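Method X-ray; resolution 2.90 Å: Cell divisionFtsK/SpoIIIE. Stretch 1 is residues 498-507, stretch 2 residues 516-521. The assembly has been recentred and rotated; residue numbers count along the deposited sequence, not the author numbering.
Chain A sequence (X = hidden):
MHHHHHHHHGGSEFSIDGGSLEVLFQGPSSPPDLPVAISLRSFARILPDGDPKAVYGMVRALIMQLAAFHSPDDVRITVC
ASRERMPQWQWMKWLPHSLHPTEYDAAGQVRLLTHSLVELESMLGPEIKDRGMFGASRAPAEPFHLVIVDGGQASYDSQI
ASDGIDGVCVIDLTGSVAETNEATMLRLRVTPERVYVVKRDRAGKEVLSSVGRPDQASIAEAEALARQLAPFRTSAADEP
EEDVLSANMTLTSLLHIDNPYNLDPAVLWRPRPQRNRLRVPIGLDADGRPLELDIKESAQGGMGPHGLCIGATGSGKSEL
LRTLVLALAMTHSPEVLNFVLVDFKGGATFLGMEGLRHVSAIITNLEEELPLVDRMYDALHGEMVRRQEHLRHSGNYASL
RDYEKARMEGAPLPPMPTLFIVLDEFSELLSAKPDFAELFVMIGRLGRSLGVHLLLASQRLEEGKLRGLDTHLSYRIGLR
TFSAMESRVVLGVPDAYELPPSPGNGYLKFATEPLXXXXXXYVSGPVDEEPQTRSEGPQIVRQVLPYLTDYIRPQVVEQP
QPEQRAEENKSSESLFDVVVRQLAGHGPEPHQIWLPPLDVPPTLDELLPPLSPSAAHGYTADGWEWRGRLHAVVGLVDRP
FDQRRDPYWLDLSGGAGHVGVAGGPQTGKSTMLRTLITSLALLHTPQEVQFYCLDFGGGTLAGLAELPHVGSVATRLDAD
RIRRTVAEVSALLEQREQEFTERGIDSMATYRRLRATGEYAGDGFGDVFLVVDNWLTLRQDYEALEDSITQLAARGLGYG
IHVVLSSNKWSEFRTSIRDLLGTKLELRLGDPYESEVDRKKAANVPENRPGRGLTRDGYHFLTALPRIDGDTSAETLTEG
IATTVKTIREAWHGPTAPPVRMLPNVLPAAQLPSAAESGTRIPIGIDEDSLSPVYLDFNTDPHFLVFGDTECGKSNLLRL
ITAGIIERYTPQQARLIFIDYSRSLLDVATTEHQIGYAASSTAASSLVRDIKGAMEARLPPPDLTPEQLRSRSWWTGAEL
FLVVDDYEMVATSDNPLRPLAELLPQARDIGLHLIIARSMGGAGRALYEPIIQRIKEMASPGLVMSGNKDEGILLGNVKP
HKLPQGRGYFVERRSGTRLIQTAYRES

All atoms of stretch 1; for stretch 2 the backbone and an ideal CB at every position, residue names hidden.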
ATOM      1  N   GLU A 498      48.414 -37.636  -1.594  1.00112.02           N
ATOM      2  CA  GLU A 498      49.625 -37.983  -0.862  1.00105.37           C
ATOM      3  C   GLU A 498      50.456 -36.759  -0.493  1.00 94.35           C
ATOM      4  O   GLU A 498      51.555 -36.887   0.047  1.00107.01           O
ATOM      5  CB  GLU A 498      50.468 -38.951  -1.689  1.00105.64           C
ATOM      6  CG  GLU A 498      49.644 -39.974  -2.450  1.00112.74           C
ATOM      7  CD  GLU A 498      50.384 -40.552  -3.636  1.00133.60           C
ATOM      8  OE1 GLU A 498      51.550 -40.163  -3.858  1.00155.98           O
ATOM      9  OE2 GLU A 498      49.798 -41.391  -4.352  1.00126.90           O
ATOM     10  N   LEU A 499      49.932 -35.574  -0.787  1.00 93.43           N
ATOM     11  CA  LEU A 499      50.620 -34.335  -0.453  1.00 88.76           C
ATOM     12  C   LEU A 499      50.698 -34.143   1.056  1.00 84.77           C
ATOM     13  O   LEU A 499      49.765 -34.496   1.775  1.00 87.53           O
ATOM     14  CB  LEU A 499      49.921 -33.142  -1.106  1.00 98.10           C
ATOM     15  CG  LEU A 499      50.193 -32.977  -2.600  1.00 87.39           C
ATOM     16  CD1 LEU A 499      49.335 -31.871  -3.188  1.00 75.44           C
ATOM     17  CD2 LEU A 499      51.668 -32.692  -2.828  1.00 90.58           C
ATOM     18  N   PRO A 500      51.822 -33.590   1.540  1.00 93.62           N
ATOM     19  CA  PRO A 500      52.047 -33.354   2.971  1.00 97.26           C
ATOM     20  C   PRO A 500      50.929 -32.541   3.617  1.00102.44           C
ATOM     21  O   PRO A 500      50.359 -31.667   2.965  1.00112.14           O
ATOM     22  CB  PRO A 500      53.365 -32.575   2.992  1.00 93.29           C
ATOM     23  CG  PRO A 500      54.065 -32.999   1.753  1.00 98.27           C
ATOM     24  CD  PRO A 500      52.985 -33.192   0.729  1.00101.35           C
ATOM     25  N   PRO A 501      50.617 -32.835   4.888  1.00101.14           N
ATOM     26  CA  PRO A 501      49.581 -32.127   5.649  1.00109.06           C
ATOM     27  C   PRO A 501      49.863 -30.633   5.759  1.00108.86           C
ATOM     28  O   PRO A 501      48.939 -29.846   5.961  1.00103.63           O
ATOM     29  CB  PRO A 501      49.640 -32.794   7.027  1.00109.50           C
ATOM     30  CG  PRO A 501      50.221 -34.140   6.769  1.00108.69           C
ATOM     31  CD  PRO A 501      51.212 -33.936   5.664  1.00106.10           C
ATOM     32  N   SER A 502      51.131 -30.256   5.631  1.00109.28           N
ATOM     33  CA  SER A 502      51.522 -28.853   5.640  1.00106.89           C
ATOM     34  C   SER A 502      50.882 -28.115   4.471  1.00100.82           C
ATOM     35  O   SER A 502      50.912 -28.595   3.337  1.00 93.30           O
ATOM     36  CB  SER A 502      53.045 -28.719   5.584  1.00110.24           C
ATOM     37  OG  SER A 502      53.437 -27.358   5.576  1.00110.20           O
ATOM     38  N   PRO A 503      50.293 -26.943   4.746  1.00 98.78           N
ATOM     39  CA  PRO A 503      49.593 -26.157   3.726  1.00 96.85           C
ATOM     40  C   PRO A 503      50.548 -25.504   2.734  1.00 95.30           C
ATOM     41  O   PRO A 503      51.680 -25.183   3.090  1.00100.23           O
ATOM     42  CB  PRO A 503      48.859 -25.099   4.551  1.00 88.03           C
ATOM     43  CG  PRO A 503      49.713 -24.920   5.754  1.00 82.67           C
ATOM     44  CD  PRO A 503      50.273 -26.282   6.062  1.00 92.60           C
ATOM     45  N   GLY A 504      50.090 -25.315   1.500  1.00 79.52           N
ATOM     46  CA  GLY A 504      50.888 -24.645   0.490  1.00 77.42           C
ATOM     47  C   GLY A 504      51.242 -25.522  -0.694  1.00 77.91           C
ATOM     48  O   GLY A 504      51.397 -25.033  -1.811  1.00 86.22           O
ATOM     49  N   ASN A 505      51.376 -26.821  -0.452  1.00 72.79           N
ATOM     50  CA  ASN A 505      51.758 -27.753  -1.505  1.00 76.92           C
ATOM     51  C   ASN A 505      50.593 -28.080  -2.432  1.00 67.73           C
ATOM     52  O   ASN A 505      49.447 -28.170  -1.994  1.00 78.14           O
ATOM     53  CB  ASN A 505      52.320 -29.038  -0.896  1.00 87.54           C
ATOM     54  CG  ASN A 505      53.592 -28.799  -0.106  1.00 95.20           C
ATOM     55  OD1 ASN A 505      54.696 -28.913  -0.635  1.00103.21           O
ATOM     56  ND2 ASN A 505      53.440 -28.463   1.169  1.00 86.39           N
ATOM     57  N   GLY A 506      50.894 -28.257  -3.714  1.00 56.63           N
ATOM     58  CA  GLY A 506      49.879 -28.575  -4.698  1.00 67.61           C
ATOM     59  C   GLY A 506      50.462 -28.851  -6.070  1.00 64.98           C
ATOM     60  O   GLY A 506      51.665 -28.709  -6.280  1.00 62.32           O
ATOM     61  N   TYR A 507      49.606 -29.253  -7.003  1.00 66.41           N
ATOM     62  CA  TYR A 507      50.029 -29.512  -8.374  1.00 62.48           C
ATOM     63  C   TYR A 507      49.340 -28.559  -9.345  1.00 74.39           C
ATOM     64  O   TYR A 507      48.370 -27.892  -8.989  1.00 80.88           O
ATOM     65  CB  TYR A 507      49.736 -30.961  -8.767  1.00 73.65           C
ATOM     66  CG  TYR A 507      50.580 -31.984  -8.041  1.00 81.68           C
ATOM     67  CD1 TYR A 507      51.777 -32.434  -8.579  1.00 85.97           C
ATOM     68  CD2 TYR A 507      50.174 -32.506  -6.820  1.00 86.91           C
ATOM     69  CE1 TYR A 507      52.550 -33.371  -7.920  1.00 99.92           C
ATOM     70  CE2 TYR A 507      50.940 -33.443  -6.155  1.00 94.02           C
ATOM     71  CZ  TYR A 507      52.127 -33.871  -6.708  1.00 99.93           C
ATOM     72  OH  TYR A 507      52.894 -34.803  -6.049  1.00 87.99           O
ATOM     73  N   UNK A 516      53.098 -30.097 -12.405  1.00 64.73           N
ATOM     74  CA  UNK A 516      54.178 -29.332 -11.805  1.00 70.03           C
ATOM     75  C   UNK A 516      53.870 -29.089 -10.336  1.00 68.66           C
ATOM     76  O   UNK A 516      53.078 -28.209 -10.002  1.00 75.43           O
ATOM     77  CB  UNK A 516      54.386 -28.008 -12.542  1.00 70.03           C
ATOM     78  N   UNK A 517      54.479 -29.879  -9.459  1.00 65.23           N
ATOM     79  CA  UNK A 517      54.302 -29.667  -8.032  1.00 70.24           C
ATOM     80  C   UNK A 517      54.965 -28.365  -7.626  1.00 70.82           C
ATOM     81  O   UNK A 517      56.099 -28.086  -8.018  1.00 67.50           O
ATOM     82  CB  UNK A 517      54.873 -30.838  -7.229  1.00 70.24           C
ATOM     83  N   UNK A 518      54.250 -27.567  -6.846  1.00 72.45           N
ATOM     84  CA  UNK A 518      54.762 -26.284  -6.403  1.00 64.66           C
ATOM     85  C   UNK A 518      54.466 -26.057  -4.935  1.00 64.94           C
ATOM     86  O   UNK A 518      53.895 -26.915  -4.263  1.00 67.67           O
ATOM     87  CB  UNK A 518      54.168 -25.152  -7.243  1.00 64.66           C
ATOM     88  N   UNK A 519      54.854 -24.887  -4.446  1.00 59.48           N
ATOM     89  CA  UNK A 519      54.487 -24.480  -3.104  1.00 72.29           C
ATOM     90  C   UNK A 519      54.109 -23.007  -3.099  1.00 81.42           C
ATOM     91  O   UNK A 519      54.934 -22.142  -3.389  1.00 73.51           O
ATOM     92  CB  UNK A 519      55.629 -24.750  -2.123  1.00 72.29           C
ATOM     93  N   UNK A 520      52.852 -22.732  -2.770  1.00 70.62           N
ATOM     94  CA  UNK A 520      52.306 -21.384  -2.870  1.00 68.52           C
ATOM     95  C   UNK A 520      52.990 -20.400  -1.930  1.00 68.94           C
ATOM     96  O   UNK A 520      53.423 -20.761  -0.837  1.00 79.27           O
ATOM     97  CB  UNK A 520      50.804 -21.410  -2.580  1.00 68.52           C
ATOM     98  N   UNK A 521      53.084 -19.151  -2.373  1.00 67.92           N
ATOM     99  CA  UNK A 521      53.599 -18.076  -1.539  1.00 71.86           C
ATOM    100  C   UNK A 521      52.507 -17.597  -0.596  1.00 81.88           C
ATOM    101  O   UNK A 521      51.338 -17.940  -0.769  1.00 84.41           O
ATOM    102  CB  UNK A 521      54.120 -16.920  -2.396  1.00 71.86           C
TER

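The two stretches pair as antiparallel strands, and the backbone sets the frame for every side chain of the second. At position 516 CA-to-CB points away from stretch 1, and no atom of that stretch lies within 5.5 Å of the ideal CB. The backbone is extended, which suits a beta-branched residue among many others; stretch 1 does not choose. The residue is Val516.

Position 517 points sideways, its ideal CB 3.5 Å from Tyr507 CE1. Beyond the tyrosine ring lies a path past Leu499 to Pro500 and the carbonyl OD1 of Asn505, an acceptor too far for a short side chain. A long one with an apolar stem and a donor at its tip would fit, so lysine, arginine or perhaps glutamine could be considered. The deposited Arg517 is extended, with chi1 to chi3 all t. Its NH2 donates to Asn505 OD1 at 3.1 Å, the acceptor lying near the guanidinium plane, while Leu499 CD2 covers one face, 3.7 Å from Arg517 CZ. Pro500 CD packs 3.4 Å from Arg517 NH2.

Position 518 is the hydrogen-bonded partner of Gly506: its N donates to Gly506 O (2.9 Å), and its O accepts a weak bond from Gly506 N (3.3 Å). The CB points to the face where Gly506 offers no side chain, leaving a bare strip of backbone. A large apolar or aromatic residue could spread there. Phe518, with chi1 p, turns its ring back across this strip; an ideal CB on Gly506 would be 3.5 Å from Phe518 CZ, and Tyr507 O meets the ring edge 3.4 Å from Phe518 CE2.

Position 519 pairs with Asn505 without backbone hydrogen bonds, and its CB shares a face with the Asn505 side chain. The ideal CB is 4.5 Å from Asn505 OD1, and the carbonyl of Pro503 waits farther along. Several polar residues would be tolerated, but reaching that carbonyl takes a long donor. Lys519 does so: its NZ donates to Pro503 O at 3.2 Å, and its CE passes 3.7 Å from Asn505 ND2. Gly504 leaves room for this course, since an ideal CB there would sit 2.5 Å from Lys519 NZ, a clash.

At position 520 the main chain does most of the work, N donating to Gly504 O at 2.9 Å. CB points sideways, 3.8 Å from Gly504 O, with no partner that demands a particular side chain; small residues are sufficient. Ala520 adds a modest contact.

Position 521 points away and touches nothing in stretch 1, so many residues would serve; it is Ala521.

Stretch 2 (516-521) VRFKAA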
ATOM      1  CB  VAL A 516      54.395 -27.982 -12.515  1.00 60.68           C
ATOM      2  CG1 VAL A 516      55.537 -27.221 -11.864  1.00 73.89           C
ATOM      3  CG2 VAL A 516      54.673 -28.193 -13.994  1.00 66.15           C
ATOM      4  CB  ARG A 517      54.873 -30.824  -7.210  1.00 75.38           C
ATOM      5  CG  ARG A 517      54.906 -30.520  -5.717  1.00 78.42           C
ATOM      6  CD  ARG A 517      55.101 -31.757  -4.862  1.00 83.81           C
ATOM      7  NE  ARG A 517      55.224 -31.402  -3.452  1.00 95.07           N
ATOM      8  CZ  ARG A 517      55.334 -32.282  -2.462  1.00111.23           C
ATOM      9  NH1 ARG A 517      55.334 -33.581  -2.725  1.00102.29           N
ATOM     10  NH2 ARG A 517      55.442 -31.863  -1.209  1.00113.16           N
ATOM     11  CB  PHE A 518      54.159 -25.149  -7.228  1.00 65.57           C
ATOM     12  CG  PHE A 518      52.682 -24.962  -7.012  1.00 76.65           C
ATOM     13  CD1 PHE A 518      52.212 -24.011  -6.121  1.00 72.08           C
ATOM     14  CD2 PHE A 518      51.765 -25.736  -7.701  1.00 65.07           C
ATOM     15  CE1 PHE A 518      50.858 -23.840  -5.922  1.00 57.47           C
ATOM     16  CE2 PHE A 518      50.410 -25.567  -7.507  1.00 58.09           C
ATOM     17  CZ  PHE A 518      49.955 -24.618  -6.616  1.00 71.72           C
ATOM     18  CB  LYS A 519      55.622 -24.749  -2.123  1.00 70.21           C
ATOM     19  CG  LYS A 519      55.121 -24.820  -0.712  1.00 89.99           C
ATOM     20  CD  LYS A 519      56.153 -25.317   0.261  1.00115.64           C
ATOM     21  CE  LYS A 519      55.495 -25.471   1.609  1.00115.30           C
ATOM     22  NZ  LYS A 519      54.521 -24.368   1.821  1.00112.12           N
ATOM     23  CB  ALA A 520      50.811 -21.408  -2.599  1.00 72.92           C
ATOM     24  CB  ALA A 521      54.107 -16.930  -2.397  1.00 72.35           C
TER
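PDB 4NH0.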